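Local coordinates for Lin1840 protein (Listeria innocua serovar 6a, PDB 4ZOC) that probably hydrolyses terminal, non-reducing beta-D-glucosyl residues with release of beta-D-glucose, as a family 3 glycoside hydrolase with a part in beta-1,2-glucan metabolism, at residues 116-121 against 170-175; 509-514 against 555-560; 625-630 against 673-678. The protein carries 2 engineered substitutions. All coordinates share one frame; numbering follows the deposited sequence.

Overall arrangement
The three contacts follow one another along the chain, each closing before the next opens, and fall in three parts of a glycoside hydrolase family 3 enzyme. Contact 1 packs helix 112-128 against helix 158-173 in the N-terminal TIM-barrel region. Contact 2 joins the loop leading into helix 513-517 to the loop 555-560 in the C-terminal region built round a mixed six-stranded sheet, and borders the second subunit. Contact 3 pairs strands 624-632 and 673-680 in the fibronectin type III-like part. The centre of contact 2 is about 35 Å from both other centres, and those of contacts 1 and 3 are about 28 Å apart. Each packs its own region internally, away from the glucose and magnesium sites.

Contact 1 of 3, residues 116-121 against 170-175; sequences RVMAEV and DGYQGD
The Y172 ring leaves its backbone with CG anti to the carbonyl carbon (chi1 -67°), which swings the ring back to segment 116-121 of helix 112-128 although its CB bond starts away from it. R116 has CG anti to the backbone N (chi1 -171°) and a bend at chi3, and E120, also anti at chi1, runs extended; the two meet along one side of their helix. A119 needs no torsion: its CB points toward the partner helix and sits over one face of the Y172 ring, a CH-pi contact 3.6 Å from the ring centroid and 14° off the normal. A methyl is small enough to let the ring come this close. At the ring's far end M118 CE approaches Y172 OH, whose hydrogen bond goes to S136.

G171 suits the crossing because a CB there would collide with R116 O and A119 CB. Without one, G171 CA comes to 3.5 Å from R116 O, and E120 CA to 3.3 Å from G171 O, as CA-H...O contacts. Within helix 112-128, one turn apart, R116 NH1 forms a salt bridge of 2.9 Å with E120 OE2, the oxygen lying in the guanidinium plane, while NH2 pairs with E113. The same NH1 donates to a water that donates to D170 O, linking the helices. R116 CD rests 3.4 Å from D170 OD2.

G174, just past the end of helix 158-173, leaves helical geometry with a positive phi, which favours glycine. Close helix packing through glycine and alanine joins two neighbouring helices of the family 3 TIM-barrel domain.

Contact 2 of 3, residues 509-514 against 555-560; sequences PLEVKE and PQTTGQ
The carboxylate of E511 takes two good hydrogen bonds on the single oxygen OE2, from T558 OG1 at 2.8 Å and from T558 N at 2.9 Å. The hydroxyl arrives on the anti lone pair of OE2, away from OE1, whereas the amide comes from above the carboxylate plane, 45° out of it. This grip, in the family 3 C-terminal domain, joins the segment 509-514, a loop after strand 500-505 that runs into the first turn of helix 513-517, to the segment 555-560, which ends in a 3-10 turn.

E511 has CG anti to the carbonyl carbon (chi1 -59°) and extends beyond it, so a long acid reaches across; T558 OG1, likewise anti to its carbonyl carbon, lies beside its own amide, letting one threonine offer both donors. OE1 is held by a salt bridge to R481, which would be expected to favour the charged form of this buried acid. One water donates to E511 OE1 and also meets T557 OG1. T558 OG1 in turn accepts from I480 N, so the hydroxyl is used in both directions.

Further out, water takes over. One molecule accepts from V512 N, with L510 O and P555 O both within its donating reach; another accepts from K513 N, with Q556 O likewise in reach. At the solvent side the extended K513 chain ends in a third, which accepts from NZ and donates to Q556 OE1. Just before the 3-10 turn, Q556 N donates to OE1 of the turn's residue Q560 in a nearly straight bond (167°). R146 of the second subunit reaches G559 O, placing this loop at the dimer boundary. The apolar floor is thin, two rigid prolines whose atoms P509 CB and P555 CD stand 4.2 Å apart.

Contact 3 of 3, residues 625-630 against 673-678; sequences HVEVTI and EKTVTF
F678 begins with CB 3.9 Å from V626 O, which also accepts from F678 N at 2.6 Å. From CB the ring is carried with CG anti to the carbonyl carbon (chi1 -57°). CD2 then passes V626 O, and CE2, near the tip, meets V628 CG2 at 4.0 Å, the methyl standing at the ring edge near its plane. V628 turns that methyl to the ring because its CG2 is anti to the carbonyl carbon. A large aromatic suits this place, since A662 of strand 659-668 and V644 of strand 638-648 also touch the F678 side chain.

These two strands, 625-630 and 673-678, run antiparallel at 162° in a three-stranded sheet of the fibronectin type III-like domain, with 624-632 in the middle; strand 607-611 flanks it on its other edge. The sheet packs against a second one to form a beta-sandwich. V626, V628, I630, V676 and F678 face that second sheet, and their branched or aromatic apolar groups fill the interior. The hydrogen-bonded pairs V626-F678, V628-V676 and I630-K674 each make two bonds. The one from V626 N to F678 O is almost straight at 175°, and that from V628 N meets V676 O nearly along its C=O axis.

The other face carries E627, T629, T675 and T677, polar residues fit for a more open surface. T629 OG1 and T675 OG1 share a hydrogen bond of 3.2 Å across a non-hydrogen-bonded pair, each hydroxyl anti to its carbonyl carbon. E627, its chain extended, lays CG against T675 CG2 at 3.5 Å and sends OE2 to S612. The aliphatic part of E673 lies against the T629 methyl, with E673 CG 3.6 Å from T629 CG2.

Contact 1 of 3, residues 116-121 against 170-175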
loop_
_atom_site.group_PDB
_atom_site.type_symbol
_atom_site.label_atom_id
_atom_site.label_comp_id
_atom_site.label_asym_id
_atom_site.label_seq_id
_atom_site.Cartn_x
_atom_site.Cartn_y
_atom_site.Cartn_z
ATOM N N ARG A 116 29.761 6.832 10.028
ATOM C CA ARG A 116 30.474 8.083 10.253
ATOM C C ARG A 116 31.769 8.211 9.430
ATOM O O ARG A 116 32.070 9.252 8.861
ATOM C CB ARG A 116 30.776 8.215 11.742
ATOM C CG ARG A 116 31.325 9.603 12.157
ATOM C CD ARG A 116 32.011 9.574 13.549
ATOM N NE ARG A 116 33.256 8.830 13.462
ATOM C CZ ARG A 116 34.368 9.257 12.914
ATOM N NH1 ARG A 116 34.455 10.523 12.447
ATOM N NH2 ARG A 116 35.427 8.458 12.835
ATOM N N VAL A 117 32.561 7.144 9.391
ATOM C CA VAL A 117 33.779 7.158 8.598
ATOM C C VAL A 117 33.498 7.361 7.110
ATOM O O VAL A 117 34.184 8.116 6.441
ATOM C CB VAL A 117 34.603 5.867 8.814
ATOM C CG1 VAL A 117 35.710 5.727 7.766
ATOM C CG2 VAL A 117 35.170 5.848 10.229
ATOM N N MET A 118 32.474 6.665 6.608
ATOM C CA MET A 118 32.060 6.872 5.247
ATOM C C MET A 118 31.827 8.370 5.016
ATOM O O MET A 118 32.331 8.961 4.029
ATOM C CB MET A 118 30.828 6.066 4.887
ATOM C CG MET A 118 30.307 6.271 3.452
ATOM S SD MET A 118 29.369 7.740 3.088
ATOM C CE MET A 118 27.910 7.579 4.051
ATOM N N ALA A 119 31.004 8.999 5.866
ATOM C CA ALA A 119 30.688 10.406 5.640
ATOM C C ALA A 119 31.912 11.329 5.814
ATOM O O ALA A 119 32.078 12.313 5.087
ATOM C CB ALA A 119 29.589 10.761 6.570
ATOM N N GLU A 120 32.788 11.013 6.791
ATOM C CA GLU A 120 34.047 11.757 6.901
ATOM C C GLU A 120 34.946 11.719 5.638
ATOM O O GLU A 120 35.434 12.772 5.200
ATOM C CB GLU A 120 34.801 11.313 8.168
ATOM C CG GLU A 120 36.079 12.122 8.415
ATOM C CD GLU A 120 36.603 11.723 9.760
ATOM O OE1 GLU A 120 37.377 10.798 9.777
ATOM O OE2 GLU A 120 36.174 12.256 10.799
ATOM N N VAL A 121 35.153 10.527 5.065
ATOM C CA VAL A 121 35.923 10.416 3.851
ATOM C C VAL A 121 35.257 11.175 2.694
ATOM O O VAL A 121 35.906 11.863 1.913
ATOM C CB VAL A 121 36.220 8.966 3.484
ATOM C CG1 VAL A 121 36.860 8.859 2.130
ATOM C CG2 VAL A 121 37.077 8.299 4.532
ATOM N N ASP A 170 27.240 13.606 11.685
ATOM C CA ASP A 170 28.458 13.794 12.464
ATOM C C ASP A 170 29.714 13.622 11.559
ATOM O O ASP A 170 30.647 14.407 11.601
ATOM C CB ASP A 170 28.459 12.795 13.593
ATOM C CG ASP A 170 29.629 12.975 14.535
ATOM O OD1 ASP A 170 30.124 14.122 14.732
ATOM O OD2 ASP A 170 30.053 11.941 15.112
ATOM N N GLY A 171 29.707 12.589 10.731
ATOM C CA GLY A 171 30.808 12.343 9.794
ATOM C C GLY A 171 31.031 13.473 8.805
ATOM O O GLY A 171 32.195 13.922 8.540
ATOM N N TYR A 172 29.943 13.986 8.245
ATOM C CA TYR A 172 30.074 15.083 7.222
ATOM C C TYR A 172 30.503 16.384 7.879
ATOM O O TYR A 172 31.388 17.045 7.385
ATOM C CB TYR A 172 28.761 15.341 6.476
ATOM C CG TYR A 172 28.261 14.221 5.553
ATOM C CD1 TYR A 172 29.066 13.698 4.564
ATOM C CD2 TYR A 172 26.918 13.803 5.573
ATOM C CE1 TYR A 172 28.598 12.747 3.687
ATOM C CE2 TYR A 172 26.482 12.801 4.702
ATOM C CZ TYR A 172 27.316 12.291 3.757
ATOM O OH TYR A 172 26.866 11.315 2.884
ATOM N N GLN A 173 29.831 16.736 8.979
ATOM C CA GLN A 173 29.919 18.072 9.509
ATOM C C GLN A 173 30.952 18.229 10.619
ATOM O O GLN A 173 31.437 19.331 10.886
ATOM C CB GLN A 173 28.540 18.527 10.049
ATOM C CG GLN A 173 27.416 18.492 9.048
ATOM C CD GLN A 173 26.183 19.226 9.447
ATOM O OE1 GLN A 173 25.430 19.692 8.569
ATOM N NE2 GLN A 173 25.921 19.331 10.738
ATOM N N GLY A 174 31.241 17.169 11.314
ATOM C CA GLY A 174 31.855 17.304 12.656
ATOM C C GLY A 174 31.098 18.238 13.571
ATOM O O GLY A 174 29.883 18.148 13.669
ATOM N N ASP A 175 31.830 19.153 14.244
ATOM C CA ASP A 175 31.200 20.107 15.105
ATOM C C ASP A 175 30.633 21.203 14.210
ATOM O O ASP A 175 31.378 22.002 13.601
ATOM C CB ASP A 175 32.194 20.603 16.188
ATOM C CG ASP A 175 31.653 21.764 16.982
ATOM O OD1 ASP A 175 30.567 22.330 16.709
ATOM O OD2 ASP A 175 32.348 22.152 17.879
HETATM O O HOH W 1 32.943 13.106 12.865
#

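Contact 2 of 3, residues 509-514 against 555-560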
loop_
_atom_site.group_PDB
_atom_site.type_symbol
_atom_site.label_atom_id
_atom_site.label_comp_id
_atom_site.label_asym_id
_atom_site.label_seq_id
_atom_site.Cartn_x
_atom_site.Cartn_y
_atom_site.Cartn_z
ATOM N N PRO A 509 16.042 -5.170 -2.050
ATOM C CA PRO A 509 15.552 -6.564 -1.867
ATOM C C PRO A 509 14.964 -7.094 -3.146
ATOM O O PRO A 509 14.344 -6.340 -3.956
ATOM C CB PRO A 509 14.454 -6.385 -0.825
ATOM C CG PRO A 509 14.918 -5.151 -0.007
ATOM C CD PRO A 509 15.363 -4.258 -1.102
ATOM N N LEU A 510 15.193 -8.378 -3.369
ATOM C CA LEU A 510 14.714 -9.054 -4.577
ATOM C C LEU A 510 14.055 -10.353 -4.114
ATOM O O LEU A 510 14.317 -10.820 -2.980
ATOM C CB LEU A 510 15.853 -9.378 -5.531
ATOM C CG LEU A 510 16.379 -8.148 -6.279
ATOM C CD1 LEU A 510 17.773 -8.520 -6.739
ATOM C CD2 LEU A 510 15.433 -7.620 -7.354
ATOM N N GLU A 511 13.349 -10.986 -5.016
ATOM C CA GLU A 511 12.875 -12.370 -4.803
ATOM C C GLU A 511 14.055 -13.368 -4.974
ATOM O O GLU A 511 14.561 -13.607 -6.085
ATOM C CB GLU A 511 11.783 -12.735 -5.797
ATOM C CG GLU A 511 10.537 -11.875 -5.783
ATOM C CD GLU A 511 9.430 -12.362 -6.728
ATOM O OE1 GLU A 511 9.514 -13.517 -7.280
ATOM O OE2 GLU A 511 8.471 -11.584 -6.922
ATOM N N VAL A 512 14.552 -13.873 -3.865
ATOM C CA VAL A 512 15.727 -14.680 -3.911
ATOM C C VAL A 512 15.484 -16.155 -3.565
ATOM O O VAL A 512 16.475 -16.968 -3.494
ATOM C CB VAL A 512 16.892 -14.083 -3.105
ATOM C CG1 VAL A 512 17.280 -12.709 -3.627
ATOM C CG2 VAL A 512 16.613 -14.143 -1.604
ATOM N N LYS A 513 14.228 -16.539 -3.296
ATOM C CA LYS A 513 13.946 -17.897 -2.912
ATOM C C LYS A 513 14.562 -18.923 -3.948
ATOM O O LYS A 513 15.244 -19.914 -3.544
ATOM C CB LYS A 513 12.446 -18.123 -2.730
ATOM C CG LYS A 513 12.014 -19.588 -2.600
ATOM C CD LYS A 513 10.502 -19.722 -2.302
ATOM C CE LYS A 513 10.256 -21.225 -1.977
ATOM N NZ LYS A 513 8.940 -21.384 -1.411
ATOM N N GLU A 514 14.393 -18.637 -5.232
ATOM C CA GLU A 514 14.895 -19.564 -6.296
ATOM C C GLU A 514 16.399 -19.574 -6.334
ATOM O O GLU A 514 16.988 -20.582 -6.721
ATOM C CB GLU A 514 14.366 -19.175 -7.652
ATOM C CG GLU A 514 12.864 -19.372 -7.722
ATOM C CD GLU A 514 12.240 -18.579 -8.843
ATOM O OE1 GLU A 514 12.775 -18.582 -9.964
ATOM O OE2 GLU A 514 11.188 -17.953 -8.608
ATOM N N PRO A 555 11.079 -10.014 0.628
ATOM C CA PRO A 555 9.818 -10.706 0.481
ATOM C C PRO A 555 9.884 -12.074 -0.131
ATOM O O PRO A 555 10.752 -12.432 -0.925
ATOM C CB PRO A 555 8.972 -9.755 -0.370
ATOM C CG PRO A 555 9.643 -8.399 -0.251
ATOM C CD PRO A 555 11.093 -8.788 -0.154
ATOM N N GLN A 556 8.862 -12.858 0.254
ATOM C CA GLN A 556 8.563 -14.141 -0.399
ATOM C C GLN A 556 8.342 -13.977 -1.886
ATOM O O GLN A 556 8.844 -14.756 -2.689
ATOM C CB GLN A 556 7.322 -14.832 0.203
ATOM C CG GLN A 556 7.379 -15.252 1.664
ATOM C CD GLN A 556 8.246 -16.517 1.867
ATOM O OE1 GLN A 556 8.483 -17.345 0.953
ATOM N NE2 GLN A 556 8.626 -16.718 3.100
ATOM N N THR A 557 7.543 -12.987 -2.256
ATOM C CA THR A 557 7.203 -12.656 -3.626
ATOM C C THR A 557 6.739 -11.194 -3.637
ATOM O O THR A 557 6.436 -10.633 -2.564
ATOM C CB THR A 557 6.073 -13.568 -4.146
ATOM O OG1 THR A 557 5.896 -13.429 -5.554
ATOM C CG2 THR A 557 4.779 -13.346 -3.356
ATOM N N THR A 558 6.690 -10.570 -4.810
ATOM C CA THR A 558 6.337 -9.163 -4.988
ATOM C C THR A 558 5.023 -8.823 -4.263
ATOM O O THR A 558 4.889 -7.786 -3.617
ATOM C CB THR A 558 6.231 -8.854 -6.534
ATOM O OG1 THR A 558 7.573 -8.928 -7.087
ATOM C CG2 THR A 558 5.698 -7.511 -6.750
ATOM N N GLY A 559 4.043 -9.711 -4.400
ATOM C CA GLY A 559 2.745 -9.485 -3.802
ATOM C C GLY A 559 2.653 -9.579 -2.286
ATOM O O GLY A 559 1.596 -9.253 -1.746
ATOM N N GLN A 560 3.706 -9.931 -1.602
ATOM C CA GLN A 560 3.770 -9.834 -0.154
ATOM C C GLN A 560 3.997 -8.375 0.325
ATOM O O GLN A 560 3.882 -8.050 1.495
ATOM C CB GLN A 560 4.877 -10.745 0.368
ATOM C CG GLN A 560 4.692 -11.054 1.871
ATOM C CD GLN A 560 5.799 -11.940 2.448
ATOM O OE1 GLN A 560 6.992 -11.788 2.123
ATOM N NE2 GLN A 560 5.393 -12.959 3.212
HETATM O O HOH W 2 13.350 -12.694 -1.302
HETATM O O HOH W 3 10.326 -16.132 -5.543
HETATM O O HOH W 4 7.485 -15.127 -7.000
HETATM O O HOH W 5 11.730 -14.964 -2.946
HETATM O O HOH W 6 9.050 -19.948 1.058
#

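Contact 3 of 3, residues 625-630 against 673-678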
loop_
_atom_site.group_PDB
_atom_site.type_symbol
_atom_site.label_atom_id
_atom_site.label_comp_id
_atom_site.label_asym_id
_atom_site.label_seq_id
_atom_site.Cartn_x
_atom_site.Cartn_y
_atom_site.Cartn_z
ATOM N N HIS A 625 17.940 -0.669 32.029
ATOM C CA HIS A 625 19.306 -1.037 31.713
ATOM C C HIS A 625 19.427 -2.535 31.417
ATOM O O HIS A 625 19.084 -3.378 32.231
ATOM C CB HIS A 625 20.297 -0.623 32.806
ATOM C CG HIS A 625 20.350 0.851 32.993
ATOM N ND1 HIS A 625 21.198 1.672 32.278
ATOM C CD2 HIS A 625 19.616 1.656 33.780
ATOM C CE1 HIS A 625 21.005 2.917 32.652
ATOM N NE2 HIS A 625 20.025 2.933 33.540
ATOM N N VAL A 626 19.921 -2.842 30.229
ATOM C CA VAL A 626 19.973 -4.206 29.728
ATOM C C VAL A 626 21.426 -4.561 29.522
ATOM O O VAL A 626 22.174 -3.863 28.788
ATOM C CB VAL A 626 19.194 -4.355 28.399
ATOM C CG1 VAL A 626 19.257 -5.776 27.953
ATOM C CG2 VAL A 626 17.746 -3.898 28.555
ATOM N N GLU A 627 21.868 -5.602 30.215
ATOM C CA GLU A 627 23.260 -6.010 30.170
ATOM C C GLU A 627 23.355 -7.360 29.526
ATOM O O GLU A 627 22.649 -8.296 29.906
ATOM C CB GLU A 627 23.854 -6.092 31.602
ATOM C CG GLU A 627 25.313 -6.531 31.608
ATOM C CD GLU A 627 25.854 -6.633 33.009
ATOM O OE1 GLU A 627 26.584 -5.727 33.395
ATOM O OE2 GLU A 627 25.488 -7.592 33.726
ATOM N N VAL A 628 24.220 -7.470 28.548
ATOM C CA VAL A 628 24.286 -8.664 27.734
ATOM C C VAL A 628 25.724 -9.139 27.654
ATOM O O VAL A 628 26.600 -8.395 27.294
ATOM C CB VAL A 628 23.735 -8.470 26.297
ATOM C CG1 VAL A 628 23.734 -9.783 25.531
ATOM C CG2 VAL A 628 22.315 -7.882 26.314
ATOM N N THR A 629 25.926 -10.408 27.964
ATOM C CA THR A 629 27.246 -11.047 27.836
ATOM C C THR A 629 27.251 -11.926 26.614
ATOM O O THR A 629 26.386 -12.795 26.416
ATOM C CB THR A 629 27.520 -11.920 29.069
ATOM O OG1 THR A 629 27.489 -11.061 30.206
ATOM C CG2 THR A 629 28.872 -12.539 29.010
ATOM N N ILE A 630 28.238 -11.683 25.776
ATOM C CA ILE A 630 28.344 -12.426 24.518
ATOM C C ILE A 630 29.690 -13.120 24.454
ATOM O O ILE A 630 30.698 -12.543 24.825
ATOM C CB ILE A 630 28.088 -11.531 23.291
ATOM C CG1 ILE A 630 28.180 -12.374 22.010
ATOM C CG2 ILE A 630 29.020 -10.325 23.255
ATOM C CD1 ILE A 630 27.517 -11.677 20.805
ATOM N N GLU A 673 34.902 -13.358 25.331
ATOM C CA GLU A 673 33.680 -12.944 25.967
ATOM C C GLU A 673 33.757 -11.440 26.263
ATOM O O GLU A 673 34.847 -10.884 26.656
ATOM C CB GLU A 673 33.470 -13.740 27.258
ATOM C CG GLU A 673 32.101 -13.625 27.830
ATOM C CD GLU A 673 31.927 -14.465 29.088
ATOM O OE1 GLU A 673 32.152 -13.943 30.173
ATOM O OE2 GLU A 673 31.578 -15.639 28.997
ATOM N N LYS A 674 32.627 -10.769 25.994
ATOM C CA LYS A 674 32.453 -9.364 26.298
ATOM C C LYS A 674 31.091 -9.095 26.872
ATOM O O LYS A 674 30.178 -9.838 26.645
ATOM C CB LYS A 674 32.650 -8.492 25.084
ATOM C CG LYS A 674 34.088 -8.413 24.571
ATOM C CD LYS A 674 34.149 -7.444 23.385
ATOM C CE LYS A 674 35.566 -7.273 22.933
ATOM N NZ LYS A 674 35.637 -6.506 21.671
ATOM N N THR A 675 30.972 -8.012 27.628
ATOM C CA THR A 675 29.707 -7.601 28.225
ATOM C C THR A 675 29.375 -6.214 27.693
ATOM O O THR A 675 30.254 -5.323 27.681
ATOM C CB THR A 675 29.799 -7.613 29.756
ATOM O OG1 THR A 675 29.976 -8.971 30.164
ATOM C CG2 THR A 675 28.552 -7.122 30.371
ATOM N N VAL A 676 28.138 -6.028 27.210
ATOM C CA VAL A 676 27.759 -4.713 26.674
ATOM C C VAL A 676 26.499 -4.354 27.381
ATOM O O VAL A 676 25.722 -5.228 27.822
ATOM C CB VAL A 676 27.643 -4.624 25.103
ATOM C CG1 VAL A 676 28.982 -4.369 24.446
ATOM C CG2 VAL A 676 27.061 -5.854 24.494
ATOM N N THR A 677 26.314 -3.073 27.569
ATOM C CA THR A 677 25.145 -2.613 28.309
ATOM C C THR A 677 24.374 -1.667 27.449
ATOM O O THR A 677 24.940 -0.918 26.672
ATOM C CB THR A 677 25.506 -1.928 29.649
ATOM O OG1 THR A 677 26.399 -0.836 29.370
ATOM C CG2 THR A 677 26.189 -2.875 30.521
ATOM N N PHE A 678 23.064 -1.732 27.537
ATOM C CA PHE A 678 22.212 -0.795 26.761
ATOM C C PHE A 678 21.304 -0.053 27.727
ATOM O O PHE A 678 20.860 -0.624 28.683
ATOM C CB PHE A 678 21.336 -1.550 25.752
ATOM C CG PHE A 678 22.065 -2.402 24.785
ATOM C CD1 PHE A 678 22.629 -1.854 23.636
ATOM C CD2 PHE A 678 22.214 -3.751 25.010
ATOM C CE1 PHE A 678 23.267 -2.673 22.743
ATOM C CE2 PHE A 678 22.843 -4.566 24.116
ATOM C CZ PHE A 678 23.381 -4.022 22.986
#